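Local coordinates for protein homoserine O-acetyltransferase (Bacillus anthracis str. 'Ames Ancestor', PDB 3I1I) that probably transfers an acetyl group from acetyl-CoA to the hydroxyl of L-homoserine, an early step of methionine biosynthesis, using an alpha/beta-hydrolase fold, at residues Lys8-Ile13 and Met29-Tyr34; Met122-Phe127 and Trp280-Lys285; Val126-Asp131 and Val287-Ile292. One frame throughout, in Å; residues are numbered along the deposited sequence.

Contact 1 (Lys8-Ile13 and Met29-Tyr34); sequences KKEKFI and MGYETY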
loop_
_atom_site.group_PDB
_atom_site.type_symbol
_atom_site.label_atom_id
_atom_site.label_comp_id
_atom_site.label_asym_id
_atom_site.label_seq_id
_atom_site.Cartn_x
_atom_site.Cartn_y
_atom_site.Cartn_z
ATOM N N LYS A 8 31.050 -6.921 -21.724
ATOM C CA LYS A 8 31.726 -5.703 -21.341
ATOM C C LYS A 8 30.699 -4.601 -21.183
ATOM O O LYS A 8 29.894 -4.391 -22.069
ATOM C CB LYS A 8 32.744 -5.303 -22.415
ATOM C CG LYS A 8 33.949 -4.517 -21.848
ATOM C CD LYS A 8 34.305 -3.235 -22.662
ATOM C CE LYS A 8 35.015 -2.158 -21.779
ATOM N NZ LYS A 8 36.217 -2.706 -21.015
ATOM N N LYS A 9 30.712 -3.906 -20.063
ATOM C CA LYS A 9 29.840 -2.768 -19.889
ATOM C C LYS A 9 30.410 -1.583 -20.654
ATOM O O LYS A 9 31.605 -1.339 -20.610
ATOM C CB LYS A 9 29.714 -2.421 -18.410
ATOM C CG LYS A 9 28.625 -1.387 -18.090
ATOM C CD LYS A 9 27.249 -2.013 -17.902
ATOM C CE LYS A 9 26.171 -0.930 -17.699
ATOM N NZ LYS A 9 24.975 -1.457 -17.006
ATOM N N GLU A 10 29.561 -0.860 -21.359
ATOM C CA GLU A 10 29.957 0.379 -22.024
ATOM C C GLU A 10 29.149 1.531 -21.457
ATOM O O GLU A 10 28.209 1.343 -20.654
ATOM C CB GLU A 10 29.671 0.325 -23.510
ATOM C CG GLU A 10 30.077 -0.940 -24.189
ATOM C CD GLU A 10 31.512 -0.951 -24.620
ATOM O OE1 GLU A 10 31.839 -1.908 -25.376
ATOM O OE2 GLU A 10 32.311 -0.046 -24.220
ATOM N N LYS A 11 29.488 2.725 -21.928
ATOM C CA LYS A 11 28.894 3.949 -21.426
ATOM C C LYS A 11 28.588 4.895 -22.588
ATOM O O LYS A 11 29.434 5.112 -23.435
ATOM C CB LYS A 11 29.881 4.586 -20.450
ATOM C CG LYS A 11 29.522 5.953 -19.945
ATOM C CD LYS A 11 30.501 6.376 -18.829
ATOM C CE LYS A 11 30.284 7.829 -18.382
ATOM N NZ LYS A 11 30.885 8.188 -17.065
ATOM N N PHE A 12 27.382 5.442 -22.631
ATOM C CA PHE A 12 27.002 6.454 -23.599
ATOM C C PHE A 12 26.624 7.727 -22.860
ATOM O O PHE A 12 25.911 7.679 -21.858
ATOM C CB PHE A 12 25.823 5.964 -24.423
ATOM C CG PHE A 12 25.306 6.975 -25.423
ATOM C CD1 PHE A 12 26.091 7.367 -26.499
ATOM C CD2 PHE A 12 24.036 7.528 -25.291
ATOM C CE1 PHE A 12 25.625 8.290 -27.426
ATOM C CE2 PHE A 12 23.537 8.424 -26.226
ATOM C CZ PHE A 12 24.350 8.815 -27.307
ATOM N N ILE A 13 27.109 8.859 -23.352
ATOM C CA ILE A 13 26.907 10.173 -22.736
ATOM C C ILE A 13 26.243 11.123 -23.698
ATOM O O ILE A 13 26.495 11.062 -24.892
ATOM C CB ILE A 13 28.272 10.784 -22.358
ATOM C CG1 ILE A 13 28.636 10.383 -20.931
ATOM C CG2 ILE A 13 28.325 12.318 -22.544
ATOM C CD1 ILE A 13 29.715 9.347 -20.887
HETATM N N MSE A 29 24.210 6.791 -19.840
HETATM C CA MSE A 29 23.445 5.591 -19.995
HETATM C C MSE A 29 24.382 4.413 -20.202
HETATM O O MSE A 29 25.102 4.354 -21.186
HETATM C CB MSE A 29 22.528 5.745 -21.200
HETATM C CG MSE A 29 21.480 4.645 -21.333
HETATM SE SE MSE A 29 20.477 4.866 -22.997
HETATM C CE MSE A 29 18.717 4.783 -22.327
ATOM N N GLY A 30 24.358 3.448 -19.299
ATOM C CA GLY A 30 25.172 2.262 -19.502
ATOM C C GLY A 30 24.565 1.391 -20.565
ATOM O O GLY A 30 23.392 1.473 -20.805
ATOM N N TYR A 31 25.354 0.559 -21.219
ATOM C CA TYR A 31 24.771 -0.439 -22.111
ATOM C C TYR A 31 25.738 -1.574 -22.315
ATOM O O TYR A 31 26.883 -1.512 -21.860
ATOM C CB TYR A 31 24.385 0.152 -23.466
ATOM C CG TYR A 31 25.534 0.590 -24.348
ATOM C CD1 TYR A 31 25.990 -0.217 -25.363
ATOM C CD2 TYR A 31 26.127 1.845 -24.199
ATOM C CE1 TYR A 31 27.043 0.179 -26.182
ATOM C CE2 TYR A 31 27.180 2.267 -25.047
ATOM C CZ TYR A 31 27.633 1.428 -26.027
ATOM O OH TYR A 31 28.668 1.800 -26.869
ATOM N N GLU A 32 25.273 -2.613 -22.991
ATOM C CA GLU A 32 26.117 -3.739 -23.262
ATOM C C GLU A 32 25.551 -4.432 -24.473
ATOM O O GLU A 32 24.383 -4.248 -24.764
ATOM C CB GLU A 32 26.215 -4.649 -22.028
ATOM C CG GLU A 32 24.971 -5.462 -21.717
ATOM C CD GLU A 32 25.014 -6.053 -20.335
ATOM O OE1 GLU A 32 25.084 -5.242 -19.388
ATOM O OE2 GLU A 32 24.955 -7.321 -20.196
ATOM N N THR A 33 26.377 -5.193 -25.191
ATOM C CA THR A 33 25.990 -5.812 -26.465
ATOM C C THR A 33 26.465 -7.259 -26.498
ATOM O O THR A 33 27.391 -7.639 -25.799
ATOM C CB THR A 33 26.588 -5.054 -27.708
ATOM O OG1 THR A 33 27.992 -5.365 -27.854
ATOM C CG2 THR A 33 26.401 -3.519 -27.597
ATOM N N TYR A 34 25.818 -8.063 -27.324
ATOM C CA TYR A 34 26.147 -9.453 -27.489
ATOM C C TYR A 34 26.078 -9.774 -28.984
ATOM O O TYR A 34 25.302 -9.175 -29.721
ATOM C CB TYR A 34 25.181 -10.368 -26.730
ATOM C CG TYR A 34 24.620 -9.815 -25.438
ATOM C CD1 TYR A 34 25.376 -9.801 -24.265
ATOM C CD2 TYR A 34 23.311 -9.340 -25.365
ATOM C CE1 TYR A 34 24.848 -9.291 -23.058
ATOM C CE2 TYR A 34 22.787 -8.841 -24.165
ATOM C CZ TYR A 34 23.555 -8.816 -23.021
ATOM O OH TYR A 34 23.023 -8.333 -21.831
HETATM O O HOH W 1 30.466 -7.417 -24.346
#
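Four backbone hydrogen bonds zip strand 10-13 to strand 29-34 as the two arms of an antiparallel beta hairpin. Glu-10 and Tyr-31 form one hydrogen-bonded pair and Phe-12 and Met-29 the next, with Lys-11 and Gly-30 the non-hydrogen-bonded pair between. The straightest bond runs from Glu-10 N to Tyr-31 O, 2.8 Å and nearly along the C=O axis, whereas Tyr-31 N meets Glu-10 O from above the carbonyl plane. Gly-30 CA adds a CA-H...O contact to Glu-10 O (3.4 Å).

The apolar contact centres on the Tyr-31 ring. Methylene CB of Glu-10 lies over one face, 3.6 Å from the centroid of the Tyr-31 ring, a CH-pi contact; Phe-12 CB comes to 4.0 Å from Tyr-31 CE2. The aliphatic stem of glutamate suits this place because its carboxylate can lead away. Tyr-31 OH bonds to Glu-301 of a second subunit.

Charge gathers around Lys-9, whose bent chain passes its CE 3.8 Å from Gly-30 CA; the lysine chain lies where a CB would otherwise sit, so the bare CA of glycine suits the place. Lys-9 NZ and Glu-32 OE1 stay 4.5 Å apart, beyond a salt bridge; the amine pairs with Asp-92 and His-103 O, the carboxylate with Tyr-61 and Tyr-34.

Strand 24-34 also bonds to strand 87-91, while helix 129-142 covers the face bearing Phe-12, Met-29 and Tyr-31.

Contact 2 (Met122-Phe127 and Trp280-Lys285); sequences MDFPVF and WMYTAK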
loop_
_atom_site.group_PDB
_atom_site.type_symbol
_atom_site.label_atom_id
_atom_site.label_comp_id
_atom_site.label_asym_id
_atom_site.label_seq_id
_atom_site.Cartn_x
_atom_site.Cartn_y
_atom_site.Cartn_z
HETATM N N MSE A 122 14.778 15.555 -5.472
HETATM C CA MSE A 122 13.464 15.840 -6.072
HETATM C C MSE A 122 13.470 16.977 -7.092
HETATM O O MSE A 122 12.438 17.234 -7.751
HETATM C CB MSE A 122 12.400 16.091 -5.001
HETATM C CG MSE A 122 12.190 14.913 -4.063
HETATM SE SE MSE A 122 11.941 13.173 -4.975
HETATM C CE MSE A 122 10.384 13.640 -6.048
ATOM N N ASP A 123 14.616 17.631 -7.280
ATOM C CA ASP A 123 14.769 18.506 -8.433
ATOM C C ASP A 123 15.003 17.721 -9.738
ATOM O O ASP A 123 15.027 18.316 -10.817
ATOM C CB ASP A 123 15.885 19.537 -8.211
ATOM C CG ASP A 123 15.988 20.553 -9.364
ATOM O OD1 ASP A 123 14.954 21.152 -9.723
ATOM O OD2 ASP A 123 17.092 20.711 -9.940
ATOM N N PHE A 124 15.158 16.394 -9.675
ATOM C CA PHE A 124 15.287 15.649 -10.928
ATOM C C PHE A 124 14.016 15.754 -11.768
ATOM O O PHE A 124 12.918 15.764 -11.234
ATOM C CB PHE A 124 15.649 14.185 -10.701
ATOM C CG PHE A 124 16.181 13.518 -11.933
ATOM C CD1 PHE A 124 17.509 13.688 -12.297
ATOM C CD2 PHE A 124 15.348 12.779 -12.750
ATOM C CE1 PHE A 124 18.016 13.109 -13.441
ATOM C CE2 PHE A 124 15.840 12.188 -13.900
ATOM C CZ PHE A 124 17.177 12.360 -14.259
ATOM N N PRO A 125 14.157 15.853 -13.095
ATOM C CA PRO A 125 12.935 16.000 -13.873
ATOM C C PRO A 125 12.162 14.705 -13.999
ATOM O O PRO A 125 12.745 13.633 -13.990
ATOM C CB PRO A 125 13.431 16.414 -15.258
ATOM C CG PRO A 125 14.821 15.916 -15.332
ATOM C CD PRO A 125 15.364 15.975 -13.928
ATOM N N VAL A 126 10.855 14.831 -14.136
ATOM C CA VAL A 126 10.015 13.715 -14.454
ATOM C C VAL A 126 10.409 13.184 -15.814
ATOM O O VAL A 126 10.569 13.988 -16.795
ATOM C CB VAL A 126 8.548 14.136 -14.473
ATOM C CG1 VAL A 126 7.682 12.994 -14.999
ATOM C CG2 VAL A 126 8.127 14.616 -13.044
ATOM N N PHE A 127 10.574 11.856 -15.875
ATOM C CA PHE A 127 10.814 11.171 -17.122
ATOM C C PHE A 127 9.716 10.170 -17.455
ATOM O O PHE A 127 9.054 9.642 -16.562
ATOM C CB PHE A 127 12.185 10.463 -17.095
ATOM C CG PHE A 127 12.169 9.078 -16.475
ATOM C CD1 PHE A 127 12.102 7.960 -17.276
ATOM C CD2 PHE A 127 12.249 8.911 -15.094
ATOM C CE1 PHE A 127 12.110 6.694 -16.735
ATOM C CE2 PHE A 127 12.244 7.651 -14.522
ATOM C CZ PHE A 127 12.169 6.530 -15.340
ATOM N N TRP A 280 13.219 4.870 -7.110
ATOM C CA TRP A 280 12.029 4.048 -7.151
ATOM C C TRP A 280 10.808 4.916 -7.429
ATOM O O TRP A 280 10.012 4.564 -8.262
ATOM C CB TRP A 280 11.853 3.292 -5.823
ATOM C CG TRP A 280 10.764 2.284 -5.896
ATOM C CD1 TRP A 280 9.402 2.514 -5.883
ATOM C CD2 TRP A 280 10.938 0.891 -6.040
ATOM N NE1 TRP A 280 8.728 1.325 -6.005
ATOM C CE2 TRP A 280 9.648 0.310 -6.099
ATOM C CE3 TRP A 280 12.063 0.064 -6.106
ATOM C CZ2 TRP A 280 9.452 -1.057 -6.235
ATOM C CZ3 TRP A 280 11.875 -1.307 -6.259
ATOM C CH2 TRP A 280 10.573 -1.856 -6.302
HETATM N N MSE A 281 10.685 6.053 -6.753
HETATM C CA MSE A 281 9.547 6.939 -6.985
HETATM C C MSE A 281 9.477 7.396 -8.457
HETATM O O MSE A 281 8.392 7.353 -9.050
HETATM C CB MSE A 281 9.583 8.219 -6.129
HETATM C CG MSE A 281 9.500 8.069 -4.630
HETATM SE SE MSE A 281 9.440 9.903 -3.822
HETATM C CE MSE A 281 8.808 10.894 -5.278
ATOM N N TYR A 282 10.595 7.891 -9.004
ATOM C CA TYR A 282 10.601 8.435 -10.382
ATOM C C TYR A 282 10.222 7.373 -11.401
ATOM O O TYR A 282 9.445 7.649 -12.334
ATOM C CB TYR A 282 11.946 9.039 -10.754
ATOM C CG TYR A 282 12.076 10.470 -10.337
ATOM C CD1 TYR A 282 12.468 10.798 -9.062
ATOM C CD2 TYR A 282 11.793 11.515 -11.216
ATOM C CE1 TYR A 282 12.574 12.114 -8.662
ATOM C CE2 TYR A 282 11.914 12.840 -10.813
ATOM C CZ TYR A 282 12.302 13.118 -9.532
ATOM O OH TYR A 282 12.431 14.397 -9.071
ATOM N N THR A 283 10.714 6.155 -11.172
ATOM C CA THR A 283 10.425 5.024 -12.062
ATOM C C THR A 283 8.953 4.633 -11.898
ATOM O O THR A 283 8.275 4.425 -12.897
ATOM C CB THR A 283 11.357 3.838 -11.764
ATOM O OG1 THR A 283 12.696 4.289 -11.880
ATOM C CG2 THR A 283 11.143 2.667 -12.748
ATOM N N ALA A 284 8.445 4.580 -10.654
ATOM C CA ALA A 284 6.992 4.363 -10.431
ATOM C C ALA A 284 6.169 5.452 -11.141
ATOM O O ALA A 284 5.149 5.161 -11.788
ATOM C CB ALA A 284 6.633 4.264 -8.933
ATOM N N LYS A 285 6.646 6.689 -11.071
ATOM C CA LYS A 285 5.990 7.791 -11.786
ATOM C C LYS A 285 5.956 7.568 -13.319
ATOM O O LYS A 285 4.932 7.777 -13.977
ATOM C CB LYS A 285 6.681 9.110 -11.460
ATOM C CG LYS A 285 6.015 10.343 -12.098
ATOM C CD LYS A 285 4.726 10.799 -11.387
ATOM C CE LYS A 285 4.185 12.036 -12.108
ATOM N NZ LYS A 285 3.280 12.963 -11.346
HETATM O O HOH W 2 9.428 9.931 -13.782
#
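Tyr-282 reaches out from helix 277-289 into the loop 122-127, which meets its ring on one face, both sides and the tip. At the root, Tyr-282 CB touches Phe-127 CE2 at 4.0 Å. Further along one side, CD2 and CE2 run beside the loop backbone, with Tyr-282 CE2 3.4 Å from Pro-125 O. One face of the ring receives the edge of Phe-124 in a T-shaped stack, centroids 5.6 Å apart and planes at 86°; CD2 of Phe-124 is the atom that points in. Along the other side, CE1 meets the selenomethionine Met-122, whose chain, bent at both chi2 and chi3, curls round to bring SE and CE alongside in an oblique Met-aromatic contact. The same methyl lies against CE of the selenomethionine Met-281, likewise unbranched and flexible. At the tip, Tyr-282 OH gives its proton to Phe-124 O at 2.6 Å, coming from above the carbonyl plane.

Beside this anchor a water accepts from Phe-127 N and donates to Tyr-282 O (2.7 Å), linking loop backbone to helix backbone. Lys-285 extends past Val-126 to carbonyls of a third subunit, including Val-254 O.

Tyrosine thus fits on two counts: its ring packs against Phe-124 and Met-122, and its hydroxyl gives a loop carbonyl a hydrogen-bond partner, so a coil segment is fastened to the helix by apolar packing and a hydrogen bond.

Contact 3 (Val126-Asp131 and Val287-Ile292); sequences VFTFLD and VLLHDI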
loop_
_atom_site.group_PDB
_atom_site.type_symbol
_atom_site.label_atom_id
_atom_site.label_comp_id
_atom_site.label_asym_id
_atom_site.label_seq_id
_atom_site.Cartn_x
_atom_site.Cartn_y
_atom_site.Cartn_z
ATOM N N VAL A 126 10.855 14.831 -14.136
ATOM C CA VAL A 126 10.015 13.715 -14.454
ATOM C C VAL A 126 10.409 13.184 -15.814
ATOM O O VAL A 126 10.569 13.988 -16.795
ATOM C CB VAL A 126 8.548 14.136 -14.473
ATOM C CG1 VAL A 126 7.682 12.994 -14.999
ATOM C CG2 VAL A 126 8.127 14.616 -13.044
ATOM N N PHE A 127 10.574 11.856 -15.875
ATOM C CA PHE A 127 10.814 11.171 -17.122
ATOM C C PHE A 127 9.716 10.170 -17.455
ATOM O O PHE A 127 9.054 9.642 -16.562
ATOM C CB PHE A 127 12.185 10.463 -17.095
ATOM C CG PHE A 127 12.169 9.078 -16.475
ATOM C CD1 PHE A 127 12.102 7.960 -17.276
ATOM C CD2 PHE A 127 12.249 8.911 -15.094
ATOM C CE1 PHE A 127 12.110 6.694 -16.735
ATOM C CE2 PHE A 127 12.244 7.651 -14.522
ATOM C CZ PHE A 127 12.169 6.530 -15.340
ATOM N N THR A 128 9.587 9.897 -18.756
ATOM C CA THR A 128 8.722 8.874 -19.281
ATOM C C THR A 128 9.546 7.844 -20.041
ATOM O O THR A 128 10.742 8.020 -20.280
ATOM C CB THR A 128 7.738 9.466 -20.277
ATOM O OG1 THR A 128 8.439 9.880 -21.470
ATOM C CG2 THR A 128 7.013 10.636 -19.639
ATOM N N PHE A 129 8.901 6.767 -20.439
ATOM C CA PHE A 129 9.579 5.748 -21.213
ATOM C C PHE A 129 9.809 6.180 -22.623
ATOM O O PHE A 129 10.595 5.579 -23.327
ATOM C CB PHE A 129 8.860 4.394 -21.104
ATOM C CG PHE A 129 8.952 3.808 -19.702
ATOM C CD1 PHE A 129 10.205 3.525 -19.137
ATOM C CD2 PHE A 129 7.821 3.609 -18.932
ATOM C CE1 PHE A 129 10.320 3.047 -17.838
ATOM C CE2 PHE A 129 7.937 3.129 -17.627
ATOM C CZ PHE A 129 9.197 2.859 -17.079
ATOM N N LEU A 130 9.167 7.268 -23.038
ATOM C CA LEU A 130 9.521 7.885 -24.307
ATOM C C LEU A 130 10.898 8.574 -24.199
ATOM O O LEU A 130 11.715 8.477 -25.140
ATOM C CB LEU A 130 8.445 8.818 -24.784
ATOM C CG LEU A 130 8.737 9.621 -26.051
ATOM C CD1 LEU A 130 9.259 8.738 -27.175
ATOM C CD2 LEU A 130 7.434 10.398 -26.444
ATOM N N ASP A 131 11.183 9.203 -23.057
ATOM C CA ASP A 131 12.529 9.775 -22.833
ATOM C C ASP A 131 13.609 8.721 -22.972
ATOM O O ASP A 131 14.626 8.972 -23.617
ATOM C CB ASP A 131 12.642 10.435 -21.482
ATOM C CG ASP A 131 11.864 11.735 -21.410
ATOM O OD1 ASP A 131 12.101 12.578 -22.290
ATOM O OD2 ASP A 131 11.017 11.916 -20.497
ATOM N N VAL A 287 5.974 4.711 -14.749
ATOM C CA VAL A 287 5.071 3.613 -15.048
ATOM C C VAL A 287 3.648 4.154 -15.032
ATOM O O VAL A 287 2.838 3.847 -15.915
ATOM C CB VAL A 287 5.193 2.440 -14.041
ATOM C CG1 VAL A 287 3.919 1.538 -14.120
ATOM C CG2 VAL A 287 6.531 1.648 -14.251
ATOM N N LEU A 288 3.330 4.941 -14.025
ATOM C CA LEU A 288 1.979 5.480 -13.879
ATOM C C LEU A 288 1.596 6.455 -15.023
ATOM O O LEU A 288 0.434 6.522 -15.422
ATOM C CB LEU A 288 1.873 6.127 -12.512
ATOM C CG LEU A 288 0.913 7.184 -12.031
ATOM C CD1 LEU A 288 1.368 7.406 -10.585
ATOM C CD2 LEU A 288 1.009 8.472 -12.831
ATOM N N LEU A 289 2.590 7.173 -15.542
ATOM C CA LEU A 289 2.394 8.039 -16.695
ATOM C C LEU A 289 2.349 7.300 -18.032
ATOM O O LEU A 289 2.009 7.940 -19.031
ATOM C CB LEU A 289 3.523 9.072 -16.781
ATOM C CG LEU A 289 3.508 10.176 -15.730
ATOM C CD1 LEU A 289 4.787 10.984 -15.835
ATOM C CD2 LEU A 289 2.232 11.034 -15.843
ATOM N N HIS A 290 2.685 5.998 -18.081
ATOM C CA HIS A 290 2.807 5.316 -19.354
ATOM C C HIS A 290 1.506 5.255 -20.173
ATOM O O HIS A 290 0.521 4.646 -19.771
ATOM C CB HIS A 290 3.365 3.901 -19.204
ATOM C CG HIS A 290 3.333 3.114 -20.475
ATOM N ND1 HIS A 290 4.111 3.442 -21.564
ATOM C CD2 HIS A 290 2.577 2.052 -20.855
ATOM C CE1 HIS A 290 3.842 2.614 -22.562
ATOM N NE2 HIS A 290 2.921 1.752 -22.155
ATOM N N ASP A 291 1.576 5.809 -21.379
ATOM C CA ASP A 291 0.425 6.052 -22.245
ATOM C C ASP A 291 0.910 6.405 -23.636
ATOM O O ASP A 291 1.301 7.563 -23.883
ATOM C CB ASP A 291 -0.342 7.254 -21.719
ATOM C CG ASP A 291 -1.632 7.511 -22.481
ATOM O OD1 ASP A 291 -1.956 6.692 -23.373
ATOM O OD2 ASP A 291 -2.336 8.523 -22.155
ATOM N N ILE A 292 0.940 5.419 -24.532
ATOM C CA ILE A 292 1.389 5.673 -25.886
ATOM C C ILE A 292 0.454 6.691 -26.587
ATOM O O ILE A 292 0.901 7.438 -27.465
ATOM C CB ILE A 292 1.603 4.369 -26.737
ATOM C CG1 ILE A 292 0.281 3.685 -27.057
ATOM C CG2 ILE A 292 2.613 3.425 -26.068
ATOM C CD1 ILE A 292 0.388 2.616 -28.132
#
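The phenyl ring of Phe-129 meets the end of helix 277-289 mainly with its rim. Val-287 CG2 lies at the edge, in the ring plane, 3.9 Å from Phe-129 CE2, and the two side chains run side by side in the same direction. CB of His-290 also sits near the plane, beyond CD2, while Val-287 N approaches CE2 obliquely. The CB bond of Phe-129 points toward the other segment, and chi1 -68° (CG anti to the carbonyl carbon) sets the ring beside Val-287; elsewhere it packs on Ala-156, Met-159 and Ile-160 of helix 156-167. The imidazole of His-290 is turned to another task, its NE2 bonding to Asn-181 O.

Alongside, Val-126 CG1, anti to the backbone N, touches Leu-289 CD1 at 3.6 Å, the two side chains crossing at about a right angle, and the methyl CG2 of Thr-128 stands farther off at 4.4 Å from the same CD1. Valine and leucine suit this buried spot, bringing no polar atom to be satisfied.

The loop turns into helix 129-142 here through a capping box. Thr-128 is the N-cap: its OG1 accepts from Asp-131 N at 3.2 Å and, weakly, from Leu-130 N, two amides of the first turn that have no helical carbonyl before them. Thr-128 N donates to the anti lone pair of Asp-131 OD2 at 3.0 Å in a nearly straight bond (166°). Threonine thus supplies both a capping hydroxyl and an apolar methyl, and the aspartate charge near the helix N-terminus probably gains from the helix dipole. Asp-131 OD1 is held separately by Glu-20 N and Tyr-17 OH.

His-290 N bonds to Val-287 O as helix 277-289 gives way to loop, and Leu-288 O takes a hydrogen bond from Arg-243 of a third subunit.

Overall arrangement
Contact 1 closes first along the chain, joining the first two strands of the mixed sheet at its edge. Contacts 2 and 3 begin later from one continuous piece of chain, sharing Val-126 and Phe-127, and each closes over some 150 residues onto helix 277-289, contact 2 on its body and contact 3 at its end. Their centres are 10 Å apart, whereas the centre of contact 1 lies about 23 and 22 Å from theirs. Helix 129-142 connects the regions: it starts in contact 3 and covers the hairpin of contact 1. The assembly is engaged at two places, since contact 1 meets the second subunit and contacts 2 and 3 the third.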